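PDB 6TEQ: galactokinase from Bifidobacterium longum subsp. infantis ATCC 15697 = JCM 1222 = DSM 20088, which probably phosphorylates galactose with ATP as a magnesium-dependent sugar kinase of the GHMP family, and binds 2-deoxy-2-fluoro-galactose. Local coordinates for residues Leu232-Thr237 and Arg402-Phe407; Val4-Pro9 and Gln381-Ala386; Asp348-Val353 and Gln387-Arg392. All coordinates share one frame; numbering follows the deposited sequence.

Interaction 1 (Leu232-Thr237 and Arg402-Phe407); sequences LLVVDT and RALPAF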
# COMPACT_ATOMS: atom_id res chain seq x y z
N LEU A 232 -9.12 -13.30 6.40
CA LEU A 232 -8.75 -12.61 5.16
C LEU A 232 -7.53 -13.35 4.64
O LEU A 232 -6.45 -13.19 5.22
CB LEU A 232 -8.45 -11.14 5.40
CG LEU A 232 -8.13 -10.38 4.13
CD1 LEU A 232 -9.35 -10.21 3.27
CD2 LEU A 232 -7.53 -9.04 4.52
N LEU A 233 -7.73 -14.15 3.61
CA LEU A 233 -6.62 -14.87 2.96
C LEU A 233 -5.87 -13.85 2.11
O LEU A 233 -6.50 -13.16 1.33
CB LEU A 233 -7.16 -16.03 2.11
CG LEU A 233 -6.09 -16.76 1.29
CD1 LEU A 233 -5.05 -17.36 2.20
CD2 LEU A 233 -6.69 -17.85 0.44
N VAL A 234 -4.55 -13.83 2.22
CA VAL A 234 -3.71 -13.00 1.34
C VAL A 234 -2.68 -13.92 0.67
O VAL A 234 -2.03 -14.66 1.42
CB VAL A 234 -3.03 -11.88 2.14
CG1 VAL A 234 -2.06 -11.11 1.22
CG2 VAL A 234 -4.06 -11.00 2.77
N VAL A 235 -2.64 -13.93 -0.67
CA VAL A 235 -1.73 -14.81 -1.40
C VAL A 235 -0.91 -13.93 -2.31
O VAL A 235 -1.47 -13.28 -3.21
CB VAL A 235 -2.48 -15.91 -2.18
CG1 VAL A 235 -1.50 -16.69 -3.07
CG2 VAL A 235 -3.25 -16.81 -1.24
N ASP A 236 0.37 -13.92 -2.10
CA ASP A 236 1.35 -13.32 -3.01
C ASP A 236 1.60 -14.28 -4.16
O ASP A 236 2.09 -15.41 -3.96
CB ASP A 236 2.61 -12.99 -2.24
CG ASP A 236 3.78 -12.50 -3.08
OD1 ASP A 236 3.59 -12.21 -4.27
OD2 ASP A 236 4.85 -12.42 -2.51
N THR A 237 1.19 -13.92 -5.36
CA THR A 237 1.34 -14.81 -6.53
C THR A 237 2.80 -15.09 -6.82
O THR A 237 3.05 -16.12 -7.44
CB THR A 237 0.69 -14.28 -7.81
OG1 THR A 237 1.36 -13.09 -8.25
CG2 THR A 237 -0.80 -14.08 -7.56
N ARG A 402 2.93 -17.71 -2.31
CA ARG A 402 3.08 -17.81 -0.84
C ARG A 402 1.94 -17.02 -0.23
O ARG A 402 1.44 -16.08 -0.87
CB ARG A 402 4.45 -17.35 -0.39
CG ARG A 402 4.72 -15.90 -0.71
CD ARG A 402 6.22 -15.57 -0.57
NE ARG A 402 6.46 -14.27 -1.10
CZ ARG A 402 7.66 -13.76 -1.24
NH1 ARG A 402 8.70 -14.41 -0.73
NH2 ARG A 402 7.78 -12.58 -1.82
N ALA A 403 1.59 -17.33 0.98
CA ALA A 403 0.47 -16.69 1.66
C ALA A 403 0.97 -16.01 2.91
O ALA A 403 2.09 -16.16 3.33
CB ALA A 403 -0.60 -17.73 1.93
N LEU A 404 0.13 -15.14 3.44
CA LEU A 404 0.46 -14.38 4.67
C LEU A 404 -0.80 -14.38 5.51
O LEU A 404 -1.88 -14.12 4.97
CB LEU A 404 0.78 -12.91 4.34
CG LEU A 404 2.00 -12.44 3.58
CD1 LEU A 404 1.82 -12.76 2.13
CD2 LEU A 404 2.09 -10.91 3.75
N PRO A 405 -0.70 -14.55 6.85
CA PRO A 405 -1.80 -14.23 7.73
C PRO A 405 -2.08 -12.73 7.64
O PRO A 405 -1.15 -11.95 7.39
CB PRO A 405 -1.31 -14.62 9.11
CG PRO A 405 0.18 -14.47 9.00
CD PRO A 405 0.52 -14.90 7.58
N ALA A 406 -3.33 -12.39 7.86
CA ALA A 406 -3.73 -10.98 7.69
C ALA A 406 -4.90 -10.66 8.61
O ALA A 406 -5.87 -11.38 8.64
CB ALA A 406 -4.01 -10.65 6.25
N PHE A 407 -4.83 -9.47 9.15
CA PHE A 407 -5.92 -8.85 9.92
C PHE A 407 -5.54 -7.38 10.00
O PHE A 407 -4.37 -7.05 9.75
CB PHE A 407 -6.04 -9.51 11.28
CG PHE A 407 -4.74 -9.66 12.02
CD1 PHE A 407 -4.25 -8.67 12.85
CD2 PHE A 407 -4.05 -10.87 11.92
CE1 PHE A 407 -3.03 -8.86 13.52
CE2 PHE A 407 -2.84 -11.06 12.59
CZ PHE A 407 -2.34 -10.05 13.39
O HOH W 1 -7.47 -13.43 8.78
O HOH W 2 -4.33 -15.01 5.20
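R402 and D236 sit across from each other on neighbouring antiparallel strands, their side chains lying side by side and pointing the same way. In R402, CB leads to CG, which stands between the backbone N and the carbonyl carbon (chi1 62°) and rests 3.9 Å from CB of D236. From there the chain runs extended, CD passing beside the carboxylate, until NE reaches OD2 of D236 at 2.8 Å. CZ of R402 sits 3.4 Å from D236 OD2, and NH2 of R402 bonds to the same D236 OD2 at 3.0 Å. An arginine suits the place because NE and NH2 lie on one edge of a flat group and can share one oxygen. NE comes from above the carboxylate plane, NH2 nearly along the C-O axis. An alanine in place of R402 would probably leave the buried D236 carboxylate without its countercharge across the strands. The backbones join the pair as well: R402 N donates to D236 O, and D236 N to R402 O at 2.7 Å. Past the paired strand, A406 CB presses tightly on V234 CG2 (3.5 Å), a place that suits a small methyl. S137, in the loop with the ADP-binding residues G136 and G138, touches D236. Strand 230-236 has strand 372-378 as its other neighbour in the sheet, and helix 382-396 packs on the face bearing L233 and V235.

Interaction 2 (Val4-Pro9 and Gln381-Ala386); sequences VEFIEP and QGHEIA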
# COMPACT_ATOMS: atom_id res chain seq x y z
N VAL A 4 2.23 -25.10 0.54
CA VAL A 4 2.30 -23.64 0.33
C VAL A 4 2.83 -23.01 1.62
O VAL A 4 2.45 -23.43 2.75
CB VAL A 4 0.93 -23.05 -0.09
CG1 VAL A 4 -0.14 -23.18 0.98
CG2 VAL A 4 1.11 -21.61 -0.56
N GLU A 5 3.75 -22.09 1.48
CA GLU A 5 4.37 -21.33 2.60
C GLU A 5 3.46 -20.19 3.04
O GLU A 5 3.07 -19.39 2.17
CB GLU A 5 5.73 -20.77 2.19
CG GLU A 5 6.50 -20.04 3.27
CD GLU A 5 7.82 -19.42 2.82
OE1 GLU A 5 8.64 -19.14 3.72
OE2 GLU A 5 8.01 -19.18 1.58
N PHE A 6 3.32 -20.02 4.36
CA PHE A 6 2.77 -18.80 5.00
C PHE A 6 3.95 -18.04 5.60
O PHE A 6 4.78 -18.62 6.33
CB PHE A 6 1.69 -19.12 6.04
CG PHE A 6 0.32 -19.36 5.45
CD1 PHE A 6 0.08 -20.47 4.64
CD2 PHE A 6 -0.72 -18.44 5.64
CE1 PHE A 6 -1.17 -20.70 4.09
CE2 PHE A 6 -1.97 -18.67 5.08
CZ PHE A 6 -2.19 -19.79 4.29
N ILE A 7 4.06 -16.77 5.22
CA ILE A 7 5.14 -15.82 5.62
C ILE A 7 4.65 -15.12 6.88
O ILE A 7 3.76 -14.27 6.76
CB ILE A 7 5.40 -14.78 4.52
CG1 ILE A 7 5.84 -15.47 3.23
CG2 ILE A 7 6.41 -13.74 4.97
CD1 ILE A 7 6.96 -16.44 3.46
N GLU A 8 5.20 -15.47 8.04
CA GLU A 8 4.70 -15.01 9.36
C GLU A 8 5.22 -13.59 9.61
O GLU A 8 6.29 -13.20 9.14
CB GLU A 8 5.12 -15.99 10.44
CG GLU A 8 4.41 -17.33 10.36
CD GLU A 8 2.90 -17.22 10.48
OE1 GLU A 8 2.16 -17.90 9.72
OE2 GLU A 8 2.45 -16.41 11.29
N PRO A 9 4.49 -12.74 10.37
CA PRO A 9 5.06 -11.44 10.67
C PRO A 9 6.08 -11.59 11.82
O PRO A 9 5.96 -12.40 12.71
CB PRO A 9 3.88 -10.61 11.18
CG PRO A 9 2.92 -11.65 11.68
CD PRO A 9 3.10 -12.87 10.79
N GLN A 381 -10.45 -21.67 6.69
CA GLN A 381 -10.40 -22.12 5.26
C GLN A 381 -9.19 -21.53 4.50
O GLN A 381 -8.99 -21.92 3.33
CB GLN A 381 -11.68 -21.77 4.51
CG GLN A 381 -12.93 -22.36 5.13
CD GLN A 381 -12.77 -23.83 5.30
OE1 GLN A 381 -12.72 -24.33 6.42
NE2 GLN A 381 -12.57 -24.52 4.19
N GLY A 382 -8.46 -20.57 5.05
CA GLY A 382 -7.38 -19.90 4.32
C GLY A 382 -6.32 -20.87 3.84
O GLY A 382 -5.91 -20.78 2.68
N HIS A 383 -5.89 -21.80 4.70
CA HIS A 383 -4.78 -22.73 4.32
C HIS A 383 -5.25 -23.59 3.17
O HIS A 383 -4.50 -23.75 2.21
CB HIS A 383 -4.31 -23.59 5.47
CG HIS A 383 -3.27 -22.93 6.29
ND1 HIS A 383 -3.52 -21.73 6.97
CD2 HIS A 383 -1.97 -23.24 6.49
CE1 HIS A 383 -2.41 -21.35 7.58
NE2 HIS A 383 -1.44 -22.27 7.29
N GLU A 384 -6.46 -24.12 3.26
CA GLU A 384 -6.97 -25.04 2.21
C GLU A 384 -7.02 -24.30 0.89
O GLU A 384 -6.61 -24.88 -0.12
CB GLU A 384 -8.41 -25.44 2.52
CG GLU A 384 -9.04 -26.35 1.48
CD GLU A 384 -10.01 -27.29 2.18
OE1 GLU A 384 -11.19 -26.91 2.22
OE2 GLU A 384 -9.56 -28.32 2.81
N ILE A 385 -7.52 -23.06 0.89
CA ILE A 385 -7.68 -22.31 -0.38
C ILE A 385 -6.30 -21.92 -0.91
O ILE A 385 -6.08 -22.03 -2.12
CB ILE A 385 -8.62 -21.12 -0.19
CG1 ILE A 385 -10.05 -21.61 0.09
CG2 ILE A 385 -8.58 -20.20 -1.42
CD1 ILE A 385 -10.99 -20.52 0.57
N ALA A 386 -5.40 -21.49 -0.06
CA ALA A 386 -4.00 -21.20 -0.46
C ALA A 386 -3.37 -22.42 -1.11
O ALA A 386 -2.74 -22.32 -2.14
CB ALA A 386 -3.22 -20.72 0.72
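F6 and H383 lay their rings flat on one another, an offset stack in which the planes differ by only 2° and the centroids are 3.8 Å apart. The overlap is close: CE1 of H383 lies over the centre of the phenylalanine ring, and CE1 of F6 over the centre of the imidazole. Both side chains start alike, with CG anti to the carbonyl carbon (chi1 -82° in F6 and -87° in H383). The nearest atoms are F6 CD1 and H383 NE2, at 3.5 Å. A flat aromatic suits F6 because its ring meets several surfaces at once. While one face carries the imidazole, its tip, CZ, approaches CB of A386 at 3.8 Å, and G382 O lies near the ring plane at the edge. That oxygen is already engaged in the helix, accepting from A386 N. A386 points its CB toward the N-terminal segment, and a methyl is small enough to let the helix come this near the ring. V4 adds a second apolar touch on the same alanine, its CG1 standing 4.0 Å from A386 CB. Together the contacts of F6 and V4 join the short, weakly bonded strand 5-6, at the edge of the five-strand sheet, to the first turn of helix 382-396; A403 of the adjacent strand also touches F6. The chemistry is that of dispersion and ring stacking, without directional polar bonds between the segments. A histidine fits this exposed position because its flat imidazole can lie on phenylalanine, NE2 and ND1 included in the overlap, and still be tolerated near solvent.

Interaction 3 (Asp348-Val353 and Gln387-Arg392); sequences DIAVDV and QKIADR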
# COMPACT_ATOMS: atom_id res chain seq x y z
N ASP A 348 -5.63 -13.59 -11.87
CA ASP A 348 -7.02 -13.96 -12.26
C ASP A 348 -7.29 -15.42 -11.89
O ASP A 348 -8.39 -15.75 -11.45
CB ASP A 348 -7.27 -13.69 -13.74
CG ASP A 348 -7.23 -12.21 -14.02
OD1 ASP A 348 -7.40 -11.44 -13.05
OD2 ASP A 348 -7.04 -11.89 -15.17
N ILE A 349 -6.30 -16.28 -12.08
CA ILE A 349 -6.47 -17.72 -11.75
C ILE A 349 -6.53 -17.93 -10.22
O ILE A 349 -7.42 -18.65 -9.75
CB ILE A 349 -5.38 -18.55 -12.44
CG1 ILE A 349 -5.59 -18.56 -13.95
CG2 ILE A 349 -5.33 -19.97 -11.84
CD1 ILE A 349 -4.41 -19.05 -14.76
N ALA A 350 -5.72 -17.22 -9.45
CA ALA A 350 -5.82 -17.33 -7.99
C ALA A 350 -7.24 -16.92 -7.56
O ALA A 350 -7.81 -17.55 -6.68
CB ALA A 350 -4.77 -16.49 -7.32
N VAL A 351 -7.70 -15.78 -8.07
CA VAL A 351 -9.05 -15.32 -7.73
C VAL A 351 -10.11 -16.36 -8.11
O VAL A 351 -11.03 -16.61 -7.31
CB VAL A 351 -9.33 -13.96 -8.43
CG1 VAL A 351 -10.81 -13.69 -8.49
CG2 VAL A 351 -8.61 -12.89 -7.68
N ASP A 352 -10.02 -16.94 -9.32
CA ASP A 352 -11.02 -17.93 -9.76
C ASP A 352 -10.99 -19.13 -8.78
O ASP A 352 -12.07 -19.66 -8.43
CB ASP A 352 -10.73 -18.38 -11.17
CG ASP A 352 -11.93 -19.04 -11.78
OD1 ASP A 352 -13.03 -18.43 -11.71
OD2 ASP A 352 -11.76 -20.20 -12.21
N VAL A 353 -9.82 -19.60 -8.42
CA VAL A 353 -9.68 -20.73 -7.48
C VAL A 353 -10.36 -20.38 -6.14
O VAL A 353 -11.14 -21.18 -5.62
CB VAL A 353 -8.24 -21.17 -7.29
CG1 VAL A 353 -8.11 -22.20 -6.22
CG2 VAL A 353 -7.65 -21.70 -8.56
N GLN A 387 -3.59 -23.61 -0.55
CA GLN A 387 -2.98 -24.82 -1.13
C GLN A 387 -3.64 -25.18 -2.47
O GLN A 387 -2.93 -25.61 -3.39
CB GLN A 387 -3.10 -25.95 -0.12
CG GLN A 387 -2.34 -27.20 -0.59
CD GLN A 387 -0.87 -26.89 -0.73
OE1 GLN A 387 -0.18 -26.59 0.28
NE2 GLN A 387 -0.39 -26.92 -1.98
N LYS A 388 -4.97 -24.97 -2.58
CA LYS A 388 -5.64 -25.13 -3.90
C LYS A 388 -5.02 -24.18 -4.92
O LYS A 388 -4.83 -24.58 -6.09
CB LYS A 388 -7.14 -24.95 -3.73
CG LYS A 388 -7.79 -26.17 -3.10
CD LYS A 388 -9.26 -26.01 -2.90
CE LYS A 388 -9.90 -27.30 -2.45
NZ LYS A 388 -11.28 -27.07 -1.99
N ILE A 389 -4.75 -22.91 -4.55
CA ILE A 389 -4.12 -21.99 -5.52
C ILE A 389 -2.72 -22.52 -5.87
O ILE A 389 -2.42 -22.53 -7.07
CB ILE A 389 -4.08 -20.59 -4.93
CG1 ILE A 389 -5.49 -20.04 -4.75
CG2 ILE A 389 -3.20 -19.70 -5.74
CD1 ILE A 389 -5.57 -18.85 -3.84
N ALA A 390 -1.96 -22.99 -4.89
CA ALA A 390 -0.58 -23.52 -5.10
C ALA A 390 -0.63 -24.72 -6.05
O ALA A 390 0.19 -24.76 -7.01
CB ALA A 390 0.10 -23.85 -3.80
N ASP A 391 -1.58 -25.63 -5.85
CA ASP A 391 -1.66 -26.86 -6.70
C ASP A 391 -1.99 -26.40 -8.11
O ASP A 391 -1.36 -26.84 -9.07
CB ASP A 391 -2.69 -27.85 -6.19
CG ASP A 391 -2.28 -28.67 -5.00
OD1 ASP A 391 -1.33 -28.27 -4.35
OD2 ASP A 391 -2.84 -29.84 -4.87
N ARG A 392 -2.92 -25.44 -8.23
CA ARG A 392 -3.31 -24.97 -9.56
C ARG A 392 -2.14 -24.24 -10.26
O ARG A 392 -1.95 -24.40 -11.47
CB ARG A 392 -4.50 -24.04 -9.44
CG ARG A 392 -4.87 -23.37 -10.74
CD ARG A 392 -5.34 -24.34 -11.84
NE ARG A 392 -5.86 -23.54 -12.95
CZ ARG A 392 -7.06 -22.95 -12.98
NH1 ARG A 392 -7.90 -23.06 -11.99
NH2 ARG A 392 -7.43 -22.18 -13.97
O HOH W 3 -9.80 -20.58 -14.12
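V353 packs against I389 and R392 in a contact between two helices whose short segments run at 134° with their axes 9.3 Å apart. Its two methyls divide the work. CG1, anti to the backbone N (chi1 173°), meets I389 CG1 at 3.7 Å and also touches CB of K388; CG2 lies beside R392, 3.7 Å from NH1. A beta-branched valine suits this place, offering CG1 to I389 and K388 and CG2 to R392. I349 crosses R392 at about a right angle and sets CG2 over the centre of the guanidinium face, 3.6 Å above its plane. The same methyl touches CG of R392, whose chain bends at chi2 (64°). Where the backbones come closest, A350 allows the approach: its CB meets I389 CG2 at 3.9 Å, with 5.5 Å between the two CA atoms. Farther out, polar groups fix the ends of the longer side chains. Water 3 lies in the guanidinium plane of R392 and bridges NH2 to OD2 of D352, while NE forms a salt bridge to E396 on its own helix. D352 has a further salt bridge to K356, and K388 extends away from the contact until NZ reaches N357. On the sheet side, A350 also touches I373 of strand 372-378. The chemistry is thus layered: branched aliphatic groups and an alanine make the inner contact, and R392 spans its border, its flat guanidinium face packing on a methyl by van der Waals contact while its N-H groups turn to water and carboxylate.

Helix 382-396 ties the three contacts together: interaction 2 uses its first turn, interaction 3 its middle, and its I389 reaches V235 of interaction 1 with CD1 4.0 Å from CG2. Interactions 1 and 2 have centres about 6 Å apart and share a sheet, since A403 N and O make probable backbone hydrogen bonds with E5 O and I7 N, each at 2.8 Å. V4 N likewise meets Q387 OE1 at 2.8 Å, linking interactions 2 and 3. Interaction 1 lies nearest the functional sites: the D236 side chain is about 6 Å from G136, an ADP-binding residue, though no nucleotide is bound in this model, and about 13 Å from the bound fluorogalactose. Interactions 2 and 3 lie away from them.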